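Local coordinates for protein pleckstrin homology domain-containing family M member 2 (Homo sapiens, PDB 3CXB) that interacts with the Salmonella effector SifA and with kinesin, and probably takes part through these partners in effector-induced endosomal tubulation, at residues Met5-Ala10 and Trp20-Val25; His67-Ile72 and Leu81-Glu86. All coordinates share one frame; numbering follows the deposited sequence.

Interaction 1: residues Met5-Ala10 and Trp20-Val25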
loop_
_atom_site.group_PDB
_atom_site.type_symbol
_atom_site.label_atom_id
_atom_site.label_comp_id
_atom_site.label_asym_id
_atom_site.label_seq_id
_atom_site.Cartn_x
_atom_site.Cartn_y
_atom_site.Cartn_z
ATOM N N MET B 5 2.527 6.730 7.641
ATOM C CA MET B 5 1.671 5.755 8.277
ATOM C C MET B 5 0.393 5.611 7.443
ATOM O O MET B 5 -0.153 6.601 6.962
ATOM C CB MET B 5 1.333 6.229 9.695
ATOM C CG MET B 5 1.045 5.098 10.688
ATOM S SD MET B 5 2.525 4.075 11.068
ATOM C CE MET B 5 3.164 4.933 12.422
ATOM N N LEU B 6 -0.076 4.383 7.261
ATOM C CA LEU B 6 -1.291 4.135 6.489
ATOM C C LEU B 6 -2.058 2.996 7.143
ATOM O O LEU B 6 -1.703 2.541 8.228
ATOM C CB LEU B 6 -0.943 3.747 5.038
ATOM C CG LEU B 6 -0.477 4.795 4.006
ATOM C CD1 LEU B 6 0.806 5.501 4.416
ATOM C CD2 LEU B 6 -0.220 4.088 2.707
ATOM N N HIS B 7 -3.122 2.551 6.489
ATOM C CA HIS B 7 -3.921 1.434 6.984
ATOM C C HIS B 7 -3.968 0.434 5.833
ATOM O O HIS B 7 -3.617 0.775 4.703
ATOM C CB HIS B 7 -5.343 1.888 7.340
ATOM C CG HIS B 7 -5.402 2.894 8.448
ATOM N ND1 HIS B 7 -6.589 3.386 8.948
ATOM C CD2 HIS B 7 -4.419 3.516 9.142
ATOM C CE1 HIS B 7 -6.335 4.271 9.896
ATOM N NE2 HIS B 7 -5.026 4.369 10.033
ATOM N N TYR B 8 -4.378 -0.797 6.102
ATOM C CA TYR B 8 -4.454 -1.769 5.029
ATOM C C TYR B 8 -5.427 -2.877 5.367
ATOM O O TYR B 8 -5.403 -3.421 6.464
ATOM C CB TYR B 8 -3.058 -2.331 4.720
ATOM C CG TYR B 8 -2.469 -3.257 5.764
ATOM C CD1 TYR B 8 -2.756 -4.621 5.755
ATOM C CD2 TYR B 8 -1.623 -2.772 6.764
ATOM C CE1 TYR B 8 -2.216 -5.483 6.716
ATOM C CE2 TYR B 8 -1.076 -3.629 7.734
ATOM C CZ TYR B 8 -1.380 -4.981 7.700
ATOM O OH TYR B 8 -0.867 -5.838 8.646
ATOM N N LYS B 9 -6.302 -3.196 4.422
ATOM C CA LYS B 9 -7.285 -4.247 4.628
ATOM C C LYS B 9 -6.590 -5.593 4.605
ATOM O O LYS B 9 -6.985 -6.517 5.312
ATOM C CB LYS B 9 -8.353 -4.193 3.534
ATOM C CG LYS B 9 -9.396 -5.298 3.610
ATOM C CD LYS B 9 -10.548 -5.013 2.648
ATOM C CE LYS B 9 -11.564 -6.148 2.596
ATOM N NZ LYS B 9 -10.943 -7.423 2.141
ATOM N N ALA B 10 -5.540 -5.686 3.793
ATOM C CA ALA B 10 -4.771 -6.916 3.645
ATOM C C ALA B 10 -4.564 -7.630 4.976
ATOM O O ALA B 10 -4.728 -7.041 6.049
ATOM C CB ALA B 10 -3.420 -6.614 2.986
ATOM N N TRP B 20 -9.292 -3.037 9.226
ATOM C CA TRP B 20 -8.159 -2.311 8.667
ATOM C C TRP B 20 -7.119 -2.001 9.728
ATOM O O TRP B 20 -7.294 -1.084 10.528
ATOM C CB TRP B 20 -8.619 -1.000 8.028
ATOM C CG TRP B 20 -9.362 -1.189 6.751
ATOM C CD1 TRP B 20 -10.576 -1.785 6.593
ATOM C CD2 TRP B 20 -8.916 -0.821 5.438
ATOM N NE1 TRP B 20 -10.914 -1.821 5.262
ATOM C CE2 TRP B 20 -9.916 -1.240 4.535
ATOM C CE3 TRP B 20 -7.770 -0.192 4.945
ATOM C CZ2 TRP B 20 -9.799 -1.038 3.154
ATOM C CZ3 TRP B 20 -7.658 0.004 3.572
ATOM C CH2 TRP B 20 -8.668 -0.421 2.693
ATOM N N LYS B 21 -6.039 -2.773 9.729
ATOM C CA LYS B 21 -4.953 -2.578 10.682
ATOM C C LYS B 21 -4.027 -1.487 10.147
ATOM O O LYS B 21 -3.882 -1.325 8.935
ATOM C CB LYS B 21 -4.182 -3.887 10.864
ATOM C CG LYS B 21 -3.155 -3.860 11.991
ATOM C CD LYS B 21 -2.629 -5.265 12.288
ATOM C CE LYS B 21 -1.720 -5.290 13.506
ATOM N NZ LYS B 21 -1.205 -6.669 13.776
ATOM N N THR B 22 -3.418 -0.726 11.045
ATOM C CA THR B 22 -2.509 0.336 10.636
ATOM C C THR B 22 -1.158 -0.278 10.277
ATOM O O THR B 22 -0.871 -1.424 10.641
ATOM C CB THR B 22 -2.299 1.363 11.773
ATOM O OG1 THR B 22 -1.708 0.710 12.903
ATOM C CG2 THR B 22 -3.632 1.996 12.177
ATOM N N CYS B 23 -0.334 0.488 9.568
ATOM C CA CYS B 23 0.984 0.027 9.168
ATOM C C CYS B 23 1.879 1.230 8.877
ATOM O O CYS B 23 1.414 2.372 8.826
ATOM C CB CYS B 23 0.890 -0.847 7.908
ATOM S SG CYS B 23 0.633 0.056 6.313
ATOM N N PHE B 24 3.168 0.963 8.692
ATOM C CA PHE B 24 4.117 2.016 8.381
ATOM C C PHE B 24 4.731 1.725 7.019
ATOM O O PHE B 24 5.232 0.619 6.769
ATOM C CB PHE B 24 5.210 2.083 9.426
ATOM C CG PHE B 24 6.259 3.092 9.116
ATOM C CD1 PHE B 24 7.573 2.708 8.942
ATOM C CD2 PHE B 24 5.930 4.428 8.964
ATOM C CE1 PHE B 24 8.550 3.640 8.626
ATOM C CE2 PHE B 24 6.898 5.364 8.650
ATOM C CZ PHE B 24 8.214 4.964 8.476
ATOM N N VAL B 25 4.716 2.716 6.137
ATOM C CA VAL B 25 5.223 2.487 4.799
ATOM C C VAL B 25 6.383 3.356 4.365
ATOM O O VAL B 25 6.434 4.538 4.660
ATOM C CB VAL B 25 4.074 2.610 3.782
ATOM C CG1 VAL B 25 4.617 2.555 2.370
ATOM C CG2 VAL B 25 3.069 1.491 4.013
#
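The indole of Trp-20 lies flat against segment 5-10 where the strands part, with Lys-9 CB over one face of its six-membered ring, 3.6 Å from the centroid. This CH-pi contact lies just past the last pair of the antiparallel ladder between strands 2-8 and 21-28, the first hairpin of the PH fold. Beyond CB, the Lys-9 chain crosses the indole obliquely and leads away. The short strand segments run at 136° to each other, so the ladder is strongly twisted. At the Leu-6/Cys-23 pair, Leu-6 N donates to Cys-23 O at 3.0 Å, nearly straight at 166°, and Cys-23 N returns to Leu-6 O at 2.8 Å. At the next hydrogen-bonded pair, Tyr-8 N reaches Lys-21 O at 2.9 Å, whereas the return bond from Lys-21 N to Tyr-8 O is weak at 3.4 Å. Leu-6, Tyr-8, Lys-21 and Cys-23 share one face of the sheet; here Leu-6 meets Trp-92 of helix 86-100. Tyr-8 CG sits between its backbone N and carbonyl carbon (chi1 71°), which brings the ring edge to Cys-23, Tyr-8 CD2 lying 3.4 Å from Cys-23 CB. On the other face the bent Met-5 chain makes an oblique Met-aromatic contact, SD 5.2 Å from the Phe-24 centroid. Farther along, His-7 and Thr-22 lie side by side, His-7 CD2 3.5 Å from Thr-22 CG2.

Interaction 2: residues His67-Ile72 and Leu81-Glu86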
loop_
_atom_site.group_PDB
_atom_site.type_symbol
_atom_site.label_atom_id
_atom_site.label_comp_id
_atom_site.label_asym_id
_atom_site.label_seq_id
_atom_site.Cartn_x
_atom_site.Cartn_y
_atom_site.Cartn_z
ATOM N N HIS B 67 -10.348 7.446 0.824
ATOM C CA HIS B 67 -8.947 7.551 0.422
ATOM C C HIS B 67 -8.253 6.196 0.240
ATOM O O HIS B 67 -7.083 6.046 0.597
ATOM C CB HIS B 67 -8.178 8.374 1.459
ATOM C CG HIS B 67 -8.956 9.523 2.017
ATOM N ND1 HIS B 67 -9.343 10.603 1.253
ATOM C CD2 HIS B 67 -9.433 9.752 3.263
ATOM C CE1 HIS B 67 -10.026 11.449 2.006
ATOM N NE2 HIS B 67 -10.096 10.955 3.229
ATOM N N ALA B 68 -8.958 5.219 -0.322
ATOM C CA ALA B 68 -8.378 3.895 -0.522
ATOM C C ALA B 68 -7.787 3.647 -1.908
ATOM O O ALA B 68 -8.340 4.065 -2.917
ATOM C CB ALA B 68 -9.413 2.841 -0.226
ATOM N N PHE B 69 -6.657 2.947 -1.938
ATOM C CA PHE B 69 -5.977 2.610 -3.185
ATOM C C PHE B 69 -5.275 1.260 -3.059
ATOM O O PHE B 69 -5.064 0.759 -1.955
ATOM C CB PHE B 69 -4.964 3.692 -3.541
ATOM C CG PHE B 69 -3.914 3.919 -2.478
ATOM C CD1 PHE B 69 -2.660 3.315 -2.576
ATOM C CD2 PHE B 69 -4.172 4.767 -1.404
ATOM C CE1 PHE B 69 -1.678 3.556 -1.624
ATOM C CE2 PHE B 69 -3.196 5.019 -0.438
ATOM C CZ PHE B 69 -1.945 4.418 -0.544
ATOM N N GLN B 70 -4.898 0.672 -4.185
ATOM C CA GLN B 70 -4.265 -0.628 -4.135
ATOM C C GLN B 70 -3.011 -0.770 -4.988
ATOM O O GLN B 70 -2.821 -0.063 -5.976
ATOM C CB GLN B 70 -5.288 -1.679 -4.525
ATOM C CG GLN B 70 -5.889 -1.417 -5.883
ATOM C CD GLN B 70 -7.112 -2.274 -6.197
ATOM O OE1 GLN B 70 -7.475 -2.429 -7.363
ATOM N NE2 GLN B 70 -7.762 -2.814 -5.161
ATOM N N VAL B 71 -2.147 -1.690 -4.570
ATOM C CA VAL B 71 -0.915 -1.978 -5.279
ATOM C C VAL B 71 -1.052 -3.402 -5.787
ATOM O O VAL B 71 -0.998 -4.336 -4.999
ATOM C CB VAL B 71 0.297 -1.895 -4.334
ATOM C CG1 VAL B 71 1.574 -2.260 -5.072
ATOM C CG2 VAL B 71 0.413 -0.493 -3.782
ATOM N N ILE B 72 -1.245 -3.563 -7.095
ATOM C CA ILE B 72 -1.398 -4.876 -7.705
ATOM C C ILE B 72 -0.122 -5.720 -7.654
ATOM O O ILE B 72 0.967 -5.246 -7.966
ATOM C CB ILE B 72 -1.840 -4.763 -9.174
ATOM C CG1 ILE B 72 -3.330 -4.385 -9.277
ATOM C CG2 ILE B 72 -1.645 -6.106 -9.847
ATOM C CD1 ILE B 72 -3.726 -3.074 -8.653
ATOM N N LEU B 81 -4.519 -0.394 0.594
ATOM C CA LEU B 81 -4.083 0.657 1.497
ATOM C C LEU B 81 -5.143 1.739 1.645
ATOM O O LEU B 81 -6.081 1.820 0.862
ATOM C CB LEU B 81 -2.780 1.279 0.986
ATOM C CG LEU B 81 -1.540 0.387 0.882
ATOM C CD1 LEU B 81 -0.399 1.156 0.228
ATOM C CD2 LEU B 81 -1.126 -0.081 2.267
ATOM N N SER B 82 -4.989 2.570 2.667
ATOM C CA SER B 82 -5.927 3.657 2.915
ATOM C C SER B 82 -5.209 4.796 3.615
ATOM O O SER B 82 -4.513 4.574 4.599
ATOM C CB SER B 82 -7.085 3.181 3.788
ATOM O OG SER B 82 -8.093 4.174 3.857
ATOM N N ALA B 83 -5.363 6.009 3.098
ATOM C CA ALA B 83 -4.719 7.172 3.691
ATOM C C ALA B 83 -5.721 7.897 4.579
ATOM O O ALA B 83 -6.835 7.413 4.786
ATOM C CB ALA B 83 -4.199 8.099 2.609
ATOM N N GLU B 84 -5.329 9.053 5.106
ATOM C CA GLU B 84 -6.211 9.808 5.981
ATOM C C GLU B 84 -6.880 10.956 5.234
ATOM O O GLU B 84 -7.919 11.459 5.658
ATOM C CB GLU B 84 -5.424 10.345 7.191
ATOM C CG GLU B 84 -4.278 11.301 6.835
ATOM C CD GLU B 84 -3.514 11.827 8.057
ATOM O OE1 GLU B 84 -4.146 12.430 8.954
ATOM O OE2 GLU B 84 -2.277 11.649 8.118
ATOM N N SER B 85 -6.287 11.357 4.111
ATOM C CA SER B 85 -6.816 12.456 3.310
ATOM C C SER B 85 -6.728 12.203 1.798
ATOM O O SER B 85 -6.011 11.326 1.338
ATOM C CB SER B 85 -6.063 13.741 3.654
ATOM O OG SER B 85 -4.674 13.581 3.418
ATOM N N GLU B 86 -7.472 12.988 1.034
ATOM C CA GLU B 86 -7.473 12.856 -0.408
ATOM C C GLU B 86 -6.110 13.266 -0.967
ATOM O O GLU B 86 -5.672 12.769 -2.009
ATOM C CB GLU B 86 -8.588 13.732 -0.991
ATOM C CG GLU B 86 -8.459 14.123 -2.475
ATOM C CD GLU B 86 -8.776 12.990 -3.429
ATOM O OE1 GLU B 86 -9.586 12.114 -3.059
ATOM O OE2 GLU B 86 -8.229 12.987 -4.554
#
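A beta hairpin, strand 68-73 returning as strand 79-82, is joined here beside the turn into helix 86-100. Three backbone hydrogen bonds hold it. Phe-69 N donates to Leu-81 O at 3.1 Å, and Leu-81 N returns to Phe-69 O at 2.9 Å, approaching almost along the C=O axis. Past the last strand pair, Ala-83 N still reaches His-67 O at 3.0 Å, nearly straight at 171° but from above the carbonyl plane. Phe-69 takes the crowded first torsion (chi1 58°), its CG between backbone N and carbonyl carbon, so that the ring swings over Leu-81. Leu-81 CB sits over one ring face, 3.8 Å from the centroid, and its CD1 branch meets Phe-69 CE1. In the PH fold the C-terminal helix caps one end of the bent sheet, and here Met-89, Met-93 and Leu-96 of that helix touch Phe-69. At the helix start, the His-67 imidazole lies against the backbone with Ser-85 C over one face, offset toward the ring's rim. Ser-85 is the N-cap, its OG hydrogen-bonded to Glu-88 N, while the Glu-86 carboxylate forms a salt bridge with Arg-59.

From the N terminus, strand 2-8 runs out, a loop without helix or strand follows, and interaction 1 closes it when strand 21-28 returns. The chain then builds strands 31-35, 45-48 and 54-59 before strand 68-73 and its return in strand 79-82 bring about interaction 2. The two contacts therefore follow in series, neither nested nor crossed. They meet in space because strand 79-82 lies antiparallel beside strand 2-8: His-7 O and Ser-82 N are 3.0 Å apart, a probable hydrogen bond, and Trp-20 CZ3 packs on Ser-82 CB. Each contact holds its own hairpin, and the seam between strands 2-8 and 79-82 merges the two into one sheet, from which the chain passes into helix 86-100.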